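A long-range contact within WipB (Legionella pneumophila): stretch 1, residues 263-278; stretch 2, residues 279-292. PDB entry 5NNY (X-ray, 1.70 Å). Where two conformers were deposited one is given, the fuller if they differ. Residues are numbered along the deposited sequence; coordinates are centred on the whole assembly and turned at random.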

ATOM      1  N   ASP A 263      10.316 -17.798  -2.870  1.00 19.85           N
ATOM      2  CA  ASP A 263      10.041 -18.609  -4.056  1.00 22.04           C
ATOM      3  C   ASP A 263       8.589 -18.439  -4.505  1.00 23.22           C
ATOM      4  O   ASP A 263       8.282 -18.479  -5.706  1.00 20.54           O
ATOM      5  CB  ASP A 263      10.376 -20.081  -3.782  1.00 22.02           C
ATOM      6  CG  ASP A 263       9.566 -20.676  -2.639  1.00 24.57           C
ATOM      7  OD1 ASP A 263       9.915 -20.445  -1.457  1.00 27.16           O
ATOM      8  OD2 ASP A 263       8.570 -21.389  -2.921  1.00 19.94           O
ATOM      9  N   MET A 264       7.678 -18.258  -3.546  1.00 17.53           N
ATOM     10  CA  MET A 264       6.281 -17.996  -3.897  1.00 18.51           C
ATOM     11  C   MET A 264       6.151 -16.703  -4.684  1.00 21.06           C
ATOM     12  O   MET A 264       5.311 -16.587  -5.580  1.00 19.79           O
ATOM     13  CB  MET A 264       5.419 -17.922  -2.640  1.00 17.72           C
ATOM     14  CG  MET A 264       5.349 -19.170  -1.813  1.00 19.35           C
ATOM     15  SD  MET A 264       4.454 -18.741  -0.320  1.00 22.72           S
ATOM     16  CE  MET A 264       4.790 -20.120   0.765  1.00 22.24           C
ATOM     17  N   MET A 265       6.966 -15.708  -4.353  1.00 19.17           N
ATOM     18  CA  MET A 265       6.830 -14.411  -5.010  1.00 21.39           C
ATOM     19  C   MET A 265       7.455 -14.427  -6.402  1.00 14.62           C
ATOM     20  O   MET A 265       6.954 -13.769  -7.325  1.00 20.07           O
ATOM     21  CB  MET A 265       7.453 -13.316  -4.125  1.00 18.70           C
ATOM     22  CG  MET A 265       6.827 -13.272  -2.736  1.00 20.41           C
ATOM     23  SD  MET A 265       5.033 -13.058  -2.816  1.00 23.43           S
ATOM     24  CE  MET A 265       4.915 -11.271  -2.901  1.00 44.84           C
ATOM     25  N   TYR A 266       8.541 -15.175  -6.588  1.00 17.79           N
ATOM     26  CA  TYR A 266       9.074 -15.324  -7.942  1.00 17.99           C
ATOM     27  C   TYR A 266       8.058 -16.022  -8.840  1.00 22.03           C
ATOM     28  O   TYR A 266       7.808 -15.598  -9.974  1.00 19.05           O
ATOM     29  CB  TYR A 266      10.378 -16.122  -7.937  1.00 18.57           C
ATOM     30  CG  TYR A 266      11.589 -15.369  -7.418  1.00 18.46           C
ATOM     31  CD1 TYR A 266      12.189 -14.378  -8.194  1.00 21.81           C
ATOM     32  CD2 TYR A 266      12.156 -15.680  -6.182  1.00 21.06           C
ATOM     33  CE1 TYR A 266      13.303 -13.691  -7.743  1.00 22.70           C
ATOM     34  CE2 TYR A 266      13.295 -14.990  -5.718  1.00 24.72           C
ATOM     35  CZ  TYR A 266      13.849 -13.997  -6.507  1.00 29.66           C
ATOM     36  OH  TYR A 266      14.962 -13.302  -6.078  1.00 26.41           O
ATOM     37  N   ARG A 267       7.478 -17.112  -8.353  1.00 16.99           N
ATOM     38  CA  ARG A 267       6.493 -17.824  -9.161  1.00 16.77           C
ATOM     39  C   ARG A 267       5.230 -16.990  -9.316  1.00 17.12           C
ATOM     40  O   ARG A 267       4.565 -17.045 -10.357  1.00 18.97           O
ATOM     41  CB  ARG A 267       6.177 -19.185  -8.537  1.00 20.17           C
ATOM     42  CG  ARG A 267       7.306 -20.207  -8.723  1.00 17.51           C
ATOM     43  CD  ARG A 267       6.973 -21.542  -8.084  1.00 19.38           C
ATOM     44  NE  ARG A 267       7.083 -21.517  -6.630  1.00 20.82           N
ATOM     45  CZ  ARG A 267       6.065 -21.658  -5.784  1.00 17.31           C
ATOM     46  NH1 ARG A 267       6.289 -21.630  -4.479  1.00 21.21           N
ATOM     47  NH2 ARG A 267       4.830 -21.835  -6.235  1.00 21.93           N
ATOM     48  N   GLY A 268       4.889 -16.213  -8.286  1.00 19.59           N
ATOM     49  CA  GLY A 268       3.786 -15.276  -8.420  1.00 21.22           C
ATOM     50  C   GLY A 268       4.040 -14.272  -9.526  1.00 18.56           C
ATOM     51  O   GLY A 268       3.206 -14.068 -10.409  1.00 21.34           O
ATOM     52  N   TYR A 269       5.208 -13.647  -9.506  1.00 19.53           N
ATOM     53  CA  TYR A 269       5.539 -12.708 -10.568  1.00 14.31           C
ATOM     54  C   TYR A 269       5.477 -13.390 -11.928  1.00 19.10           C
ATOM     55  O   TYR A 269       4.956 -12.818 -12.896  1.00 22.17           O
ATOM     56  CB  TYR A 269       6.933 -12.102 -10.344  1.00 14.30           C
ATOM     57  CG  TYR A 269       7.451 -11.462 -11.596  1.00 20.10           C
ATOM     58  CD1 TYR A 269       6.889 -10.290 -12.070  1.00 24.27           C
ATOM     59  CD2 TYR A 269       8.487 -12.058 -12.339  1.00 24.30           C
ATOM     60  CE1 TYR A 269       7.342  -9.713 -13.242  1.00 20.91           C
ATOM     61  CE2 TYR A 269       8.934 -11.485 -13.511  1.00 21.98           C
ATOM     62  CZ  TYR A 269       8.363 -10.315 -13.952  1.00 22.37           C
ATOM     63  OH  TYR A 269       8.792  -9.722 -15.112  1.00 21.81           O
ATOM     64  N   ALA A 270       5.995 -14.620 -12.017  1.00 18.68           N
ATOM     65  CA  ALA A 270       6.091 -15.310 -13.298  1.00 16.57           C
ATOM     66  C   ALA A 270       4.717 -15.664 -13.859  1.00 25.61           C
ATOM     67  O   ALA A 270       4.619 -16.039 -15.031  1.00 40.94           O
ATOM     68  CB  ALA A 270       6.933 -16.582 -13.155  1.00 19.37           C
ATOM     69  N   GLY A 271       3.673 -15.575 -13.037  1.00 47.13           N
ATOM     70  CA  GLY A 271       2.324 -15.831 -13.485  1.00 39.92           C
ATOM     71  C   GLY A 271       1.796 -17.212 -13.191  1.00 17.57           C
ATOM     72  O   GLY A 271       0.697 -17.546 -13.657  1.00 21.44           O
ATOM     73  N   GLU A 272       2.520 -18.013 -12.413  1.00 18.82           N
ATOM     74  CA  GLU A 272       2.199 -19.409 -12.178  1.00 17.35           C
ATOM     75  C   GLU A 272       1.037 -19.558 -11.211  1.00 23.74           C
ATOM     76  O   GLU A 272       0.620 -18.608 -10.552  1.00 22.68           O
ATOM     77  CB  GLU A 272       3.408 -20.149 -11.613  1.00 18.01           C
ATOM     78  CG  GLU A 272       4.582 -20.109 -12.532  1.00 18.21           C
ATOM     79  CD  GLU A 272       5.763 -20.855 -11.992  1.00 24.69           C
ATOM     80  OE1 GLU A 272       5.588 -21.697 -11.086  1.00 25.00           O
ATOM     81  OE2 GLU A 272       6.867 -20.575 -12.480  1.00 24.07           O
ATOM     82  N   HIS A 273       0.516 -20.784 -11.153  1.00 24.59           N
ATOM     83  CA  HIS A 273      -0.419 -21.199 -10.114  1.00 24.47           C
ATOM     84  C   HIS A 273       0.251 -21.204  -8.746  1.00 18.88           C
ATOM     85  O   HIS A 273       1.427 -21.546  -8.603  1.00 22.46           O
ATOM     86  CB  HIS A 273      -0.949 -22.606 -10.389  1.00 27.34           C
ATOM     87  CG  HIS A 273      -1.632 -22.755 -11.710  1.00 29.80           C
ATOM     88  ND1 HIS A 273      -1.956 -23.984 -12.240  1.00 35.63           N
ATOM     89  CD2 HIS A 273      -2.055 -21.832 -12.606  1.00 33.41           C
ATOM     90  CE1 HIS A 273      -2.545 -23.814 -13.410  1.00 34.53           C
ATOM     91  NE2 HIS A 273      -2.615 -22.518 -13.656  1.00 35.26           N
ATOM     92  N   LEU A 274      -0.524 -20.852  -7.720  1.00 20.19           N
ATOM     93  CA  LEU A 274      -0.075 -20.918  -6.332  1.00 24.25           C
ATOM     94  C   LEU A 274      -1.126 -21.698  -5.542  1.00 24.65           C
ATOM     95  O   LEU A 274      -1.844 -21.136  -4.714  1.00 25.03           O
ATOM     96  CB  LEU A 274       0.144 -19.520  -5.759  1.00 20.70           C
ATOM     97  CG  LEU A 274       1.202 -18.726  -6.522  1.00 17.50           C
ATOM     98  CD1 LEU A 274       1.235 -17.289  -6.039  1.00 15.77           C
ATOM     99  CD2 LEU A 274       2.585 -19.378  -6.373  1.00 16.74           C
ATOM    100  N   ASN A 275      -1.203 -23.009  -5.806  1.00 24.40           N
ATOM    101  CA  ASN A 275      -2.326 -23.814  -5.330  1.00 27.44           C
ATOM    102  C   ASN A 275      -2.147 -24.365  -3.919  1.00 35.81           C
ATOM    103  O   ASN A 275      -3.136 -24.806  -3.324  1.00 36.34           O
ATOM    104  CB  ASN A 275      -2.580 -24.982  -6.295  1.00 29.81           C
ATOM    105  CG  ASN A 275      -3.270 -24.543  -7.569  1.00 30.46           C
ATOM    106  OD1 ASN A 275      -4.121 -23.667  -7.552  1.00 31.14           O
ATOM    107  ND2 ASN A 275      -2.898 -25.147  -8.683  1.00 22.18           N
ATOM    108  N   SER A 276      -0.927 -24.358  -3.385  0.54 32.70           N
ATOM    109  CA  SER A 276      -0.677 -24.910  -2.059  0.54 33.90           C
ATOM    110  C   SER A 276      -1.212 -23.975  -0.983  0.54 31.25           C
ATOM    111  O   SER A 276      -1.153 -22.751  -1.118  0.54 26.86           O
ATOM    112  CB  SER A 276       0.822 -25.152  -1.862  0.54 43.86           C
ATOM    113  OG  SER A 276       1.065 -25.987  -0.746  0.54 54.57           O
ATOM    114  N   THR A 277      -1.723 -24.562   0.103  0.54 31.93           N
ATOM    115  CA  THR A 277      -2.415 -23.779   1.127  0.54 34.52           C
ATOM    116  C   THR A 277      -1.515 -22.695   1.714  0.54 30.85           C
ATOM    117  O   THR A 277      -1.963 -21.572   1.983  0.54 28.88           O
ATOM    118  CB  THR A 277      -2.922 -24.710   2.227  0.54 45.34           C
ATOM    119  OG1 THR A 277      -3.833 -25.650   1.651  0.54 52.34           O
ATOM    120  CG2 THR A 277      -3.634 -23.934   3.304  0.54 43.57           C
ATOM    121  N   ASP A 278      -0.234 -23.005   1.886  1.00 25.47           N
ATOM    122  CA  ASP A 278       0.703 -22.057   2.486  1.00 20.13           C
ATOM    123  C   ASP A 278       0.991 -20.862   1.583  1.00 22.27           C
ATOM    124  O   ASP A 278       1.564 -19.863   2.050  1.00 22.71           O
ATOM    125  CB  ASP A 278       2.019 -22.760   2.862  1.00 24.10           C
ATOM    126  CG  ASP A 278       2.737 -23.381   1.665  1.00 35.02           C
ATOM    127  OD1 ASP A 278       2.059 -23.949   0.780  1.00 36.39           O
ATOM    128  OD2 ASP A 278       3.985 -23.313   1.622  1.00 36.94           O
ATOM    129  N   GLU A 279       0.610 -20.938   0.316  1.00 19.17           N
ATOM    130  CA  GLU A 279       0.884 -19.901  -0.670  1.00 20.94           C
ATOM    131  C   GLU A 279      -0.272 -18.920  -0.830  1.00 18.17           C
ATOM    132  O   GLU A 279      -0.228 -18.072  -1.732  1.00 18.39           O
ATOM    133  CB  GLU A 279       1.192 -20.542  -2.028  1.00 25.45           C
ATOM    134  CG  GLU A 279       2.311 -21.579  -1.983  1.00 18.19           C
ATOM    135  CD  GLU A 279       2.579 -22.251  -3.338  1.00 26.93           C
ATOM    136  OE1 GLU A 279       3.752 -22.267  -3.769  1.00 41.31           O
ATOM    137  OE2 GLU A 279       1.623 -22.755  -3.968  1.00 26.74           O
ATOM    138  N   VAL A 280      -1.302 -19.018   0.008  1.00 20.33           N
ATOM    139  CA  VAL A 280      -2.559 -18.318  -0.283  1.00 20.50           C
ATOM    140  C   VAL A 280      -2.388 -16.799  -0.173  1.00 17.88           C
ATOM    141  O   VAL A 280      -3.029 -16.034  -0.901  1.00 18.29           O
ATOM    142  CB  VAL A 280      -3.694 -18.835   0.620  1.00 23.46           C
ATOM    143  CG1 VAL A 280      -3.493 -18.422   2.079  1.00 24.71           C
ATOM    144  CG2 VAL A 280      -5.045 -18.344   0.090  1.00 18.56           C
ATOM    145  N   VAL A 281      -1.488 -16.330   0.698  1.00 20.31           N
ATOM    146  CA  VAL A 281      -1.238 -14.888   0.740  1.00 16.39           C
ATOM    147  C   VAL A 281      -0.552 -14.444  -0.551  1.00 22.71           C
ATOM    148  O   VAL A 281      -0.946 -13.457  -1.173  1.00 19.73           O
ATOM    149  CB  VAL A 281      -0.418 -14.501   1.991  1.00 16.35           C
ATOM    150  CG1 VAL A 281      -0.034 -13.021   1.950  1.00 22.25           C
ATOM    151  CG2 VAL A 281      -1.214 -14.762   3.266  1.00 21.69           C
ATOM    152  N   ALA A 282       0.462 -15.192  -0.999  1.00 22.63           N
ATOM    153  CA  ALA A 282       1.070 -14.878  -2.289  1.00 16.93           C
ATOM    154  C   ALA A 282       0.032 -14.941  -3.410  1.00 22.20           C
ATOM    155  O   ALA A 282      -0.037 -14.045  -4.261  1.00 21.96           O
ATOM    156  CB  ALA A 282       2.240 -15.832  -2.569  1.00 14.02           C
ATOM    157  N   ALA A 283      -0.801 -15.980  -3.408  1.00 20.41           N
ATOM    158  CA  ALA A 283      -1.836 -16.116  -4.436  1.00 20.77           C
ATOM    159  C   ALA A 283      -2.795 -14.924  -4.419  1.00 17.86           C
ATOM    160  O   ALA A 283      -3.206 -14.427  -5.470  1.00 19.82           O
ATOM    161  CB  ALA A 283      -2.589 -17.426  -4.221  1.00 20.46           C
ATOM    162  N   THR A 284      -3.099 -14.403  -3.236  1.00 23.31           N
ATOM    163  CA  THR A 284      -4.032 -13.277  -3.147  1.00 20.92           C
ATOM    164  C   THR A 284      -3.397 -11.979  -3.652  1.00 17.74           C
ATOM    165  O   THR A 284      -3.994 -11.254  -4.454  1.00 24.06           O
ATOM    166  CB  THR A 284      -4.527 -13.129  -1.703  1.00 21.56           C
ATOM    167  OG1 THR A 284      -5.269 -14.293  -1.335  1.00 19.37           O
ATOM    168  CG2 THR A 284      -5.437 -11.906  -1.554  1.00 21.31           C
ATOM    169  N   VAL A 285      -2.187 -11.654  -3.201  1.00 22.20           N
ATOM    170  CA  VAL A 285      -1.600 -10.383  -3.622  1.00 18.15           C
ATOM    171  C   VAL A 285      -1.232 -10.414  -5.101  1.00 22.23           C
ATOM    172  O   VAL A 285      -1.217  -9.370  -5.759  1.00 25.14           O
ATOM    173  CB  VAL A 285      -0.387  -9.985  -2.745  1.00 23.81           C
ATOM    174  CG1 VAL A 285      -0.825  -9.756  -1.298  1.00 23.24           C
ATOM    175  CG2 VAL A 285       0.743 -11.018  -2.834  1.00 27.68           C
ATOM    176  N   TRP A 286      -0.899 -11.596  -5.650  1.00 15.45           N
ATOM    177  CA  TRP A 286      -0.576 -11.654  -7.079  1.00 24.63           C
ATOM    178  C   TRP A 286      -1.789 -11.969  -7.952  1.00 24.22           C
ATOM    179  O   TRP A 286      -1.698 -11.845  -9.179  1.00 20.82           O
ATOM    180  CB  TRP A 286       0.545 -12.681  -7.354  1.00 20.43           C
ATOM    181  CG  TRP A 286       1.952 -12.190  -6.944  1.00 19.35           C
ATOM    182  CD1 TRP A 286       2.640 -12.519  -5.814  1.00 19.68           C
ATOM    183  CD2 TRP A 286       2.786 -11.274  -7.673  1.00 16.06           C
ATOM    184  NE1 TRP A 286       3.861 -11.864  -5.794  1.00 25.89           N
ATOM    185  CE2 TRP A 286       3.967 -11.092  -6.923  1.00 21.42           C
ATOM    186  CE3 TRP A 286       2.649 -10.595  -8.890  1.00 18.53           C
ATOM    187  CZ2 TRP A 286       4.998 -10.271  -7.354  1.00 21.73           C
ATOM    188  CZ3 TRP A 286       3.656  -9.765  -9.299  1.00 20.00           C
ATOM    189  CH2 TRP A 286       4.823  -9.616  -8.544  1.00 20.44           C
ATOM    190  N   GLY A 287      -2.918 -12.344  -7.362  1.00 19.53           N
ATOM    191  CA  GLY A 287      -4.103 -12.633  -8.167  1.00 19.24           C
ATOM    192  C   GLY A 287      -3.978 -13.904  -8.978  1.00 23.55           C
ATOM    193  O   GLY A 287      -4.510 -13.983 -10.096  1.00 22.09           O
ATOM    194  N   ARG A 288      -3.286 -14.911  -8.440  1.00 18.84           N
ATOM    195  CA  ARG A 288      -3.003 -16.155  -9.151  1.00 23.15           C
ATOM    196  C   ARG A 288      -3.943 -17.274  -8.721  1.00 21.63           C
ATOM    197  O   ARG A 288      -4.588 -17.205  -7.674  1.00 20.77           O
ATOM    198  CB  ARG A 288      -1.558 -16.611  -8.913  1.00 24.02           C
ATOM    199  CG  ARG A 288      -0.518 -15.562  -9.234  1.00 20.95           C
ATOM    200  CD  ARG A 288      -0.692 -15.060 -10.665  1.00 19.41           C
ATOM    201  NE  ARG A 288       0.385 -14.136 -11.013  1.00 20.63           N
ATOM    202  CZ  ARG A 288       0.325 -13.246 -11.993  1.00 19.70           C
ATOM    203  NH1 ARG A 288      -0.768 -13.154 -12.738  1.00 22.21           N
ATOM    204  NH2 ARG A 288       1.358 -12.447 -12.230  1.00 21.90           N
ATOM    205  N   GLU A 289      -3.954 -18.342  -9.518  1.00 20.44           N
ATOM    206  CA  GLU A 289      -4.872 -19.447  -9.287  1.00 20.02           C
ATOM    207  C   GLU A 289      -4.651 -20.088  -7.927  1.00 24.10           C
ATOM    208  O   GLU A 289      -3.529 -20.437  -7.558  1.00 25.23           O
ATOM    209  CB  GLU A 289      -4.730 -20.503 -10.391  1.00 22.67           C
ATOM    210  CG  GLU A 289      -5.660 -21.710 -10.186  1.00 33.08           C
ATOM    211  CD  GLU A 289      -5.943 -22.502 -11.475  1.00 47.08           C
ATOM    212  OE1 GLU A 289      -6.955 -23.232 -11.506  1.00 55.74           O
ATOM    213  OE2 GLU A 289      -5.174 -22.391 -12.453  1.00 48.95           O
ATOM    214  N   TYR A 290      -5.741 -20.256  -7.180  1.00 23.42           N
ATOM    215  CA  TYR A 290      -5.717 -20.934  -5.891  1.00 19.46           C
ATOM    216  C   TYR A 290      -6.853 -21.961  -5.916  1.00 25.30           C
ATOM    217  O   TYR A 290      -7.919 -21.765  -5.333  1.00 25.98           O
ATOM    218  CB  TYR A 290      -5.845 -19.930  -4.716  1.00 18.64           C
ATOM    219  CG  TYR A 290      -5.753 -20.595  -3.367  1.00 21.10           C
ATOM    220  CD1 TYR A 290      -4.528 -21.012  -2.870  1.00 30.92           C
ATOM    221  CD2 TYR A 290      -6.892 -20.857  -2.613  1.00 22.87           C
ATOM    222  CE1 TYR A 290      -4.435 -21.650  -1.661  1.00 34.63           C
ATOM    223  CE2 TYR A 290      -6.804 -21.495  -1.402  1.00 20.12           C
ATOM    224  CZ  TYR A 290      -5.575 -21.881  -0.927  1.00 32.74           C
ATOM    225  OH  TYR A 290      -5.490 -22.510   0.287  1.00 37.91           O
ATOM    226  N   GLY A 291      -6.625 -23.068  -6.624  1.00 24.47           N
ATOM    227  CA  GLY A 291      -7.731 -23.947  -6.927  1.00 27.78           C
ATOM    228  C   GLY A 291      -8.704 -23.287  -7.886  1.00 27.93           C
ATOM    229  O   GLY A 291      -8.419 -22.262  -8.515  1.00 29.93           O
ATOM    230  N   ASP A 292      -9.883 -23.903  -8.002  1.00 29.90           N
ATOM    231  CA  ASP A 292     -10.899 -23.402  -8.919  1.00 31.45           C
ATOM    232  C   ASP A 292     -11.401 -22.030  -8.475  1.00 22.76           C
ATOM    233  O   ASP A 292     -11.787 -21.836  -7.318  1.00 30.48           O
ATOM    234  CB  ASP A 292     -12.066 -24.386  -9.012  1.00 29.48           C
ATOM    235  CG  ASP A 292     -11.711 -25.654  -9.767  1.00 41.71           C
ATOM    236  OD1 ASP A 292     -10.783 -25.627 -10.598  1.00 42.22           O
ATOM    237  OD2 ASP A 292     -12.376 -26.686  -9.522  1.00 46.77           O
TER
HETATM  238  O   HOH W   1      -2.034 -18.346 -11.887  1.00 26.01           O
HETATM  239  O   HOH W   2       1.393 -17.107   1.291  1.00 22.28           O

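Helix 263-270 and helix 280-286 run in roughly the same direction, their axes 31° apart and 9.6 Å at closest approach, joined by a loop that folds back along the second helix. Small residues let them approach: Met264 CB meets Ala282 CB at 3.8 Å, and at Gly268 the indole of Trp286 lies flat on the backbone, Gly268 CA being 4.0 Å from the centroid of the five-membered ring, over its face. A CB on Gly268 would fall 2.6 Å from Trp286 CD1, a clash. Tyr269 CB packs off-centre over the six-membered ring, 3.7 Å from Trp286 CH2. At the indole edge, Trp286 NE1 gives a weak hydrogen bond to Met265 SD (3.4 Å). Leu274 fills the space beside the second helix, with its CB 3.8 Å from Ala283 CB and its CD1 3.9 Å from Ala282 CB.

The buried carboxylate of Glu279 is well satisfied. Its OE1 accepts from both Arg267 NH1 and Arg267 NH2, each at 2.7 Å, in a salt bridge near the guanidinium plane; Arg267 NH1 also bridges to Asp263 OD2 (2.8 Å), so one cation serves two acids. Glu279 OE2 turns to the loop and accepts from Ser276 N (3.1 Å). The backbone at this N-cap residue is tied down as well: Glu279 N donates to Ser276 O (2.9 Å), and Val280 N to Thr277 O (3.3 Å). Ser276 OG donates to Asp278 OD1 (2.7 Å), and water 2 links the turn to the helix, donating to Asp278 O (2.9 Å) and accepting from Ala282 N (3.1 Å).

At the other end, the first helix closes in a Schellman motif at Gly271, where Gly268 O accepts from Gly271 N (3.1 Å). The same carbonyl receives the guanidinium of Arg288, from NE at 2.9 Å and NH2 at 3.1 Å, so a side chain of the second stretch supplies further donors at this helix end. Gly271 CA lies over one face of that guanidinium, 3.6 Å from Arg288 NE.

Beyond the helices, the two loops pair through Leu274 N, which donates to Glu289 O (3.0 Å), and through Asn275 OD1, which accepts from Gly291 N (2.7 Å) in an almost linear bond. Water 1 accepts from Glu289 N (3.0 Å) and donates weakly to Glu272 O (3.0 Å). Glu289 OE2 sits over a face of the His273 ring, 2.8 Å from His273 NE2, but the angle is too poor for a hydrogen bond.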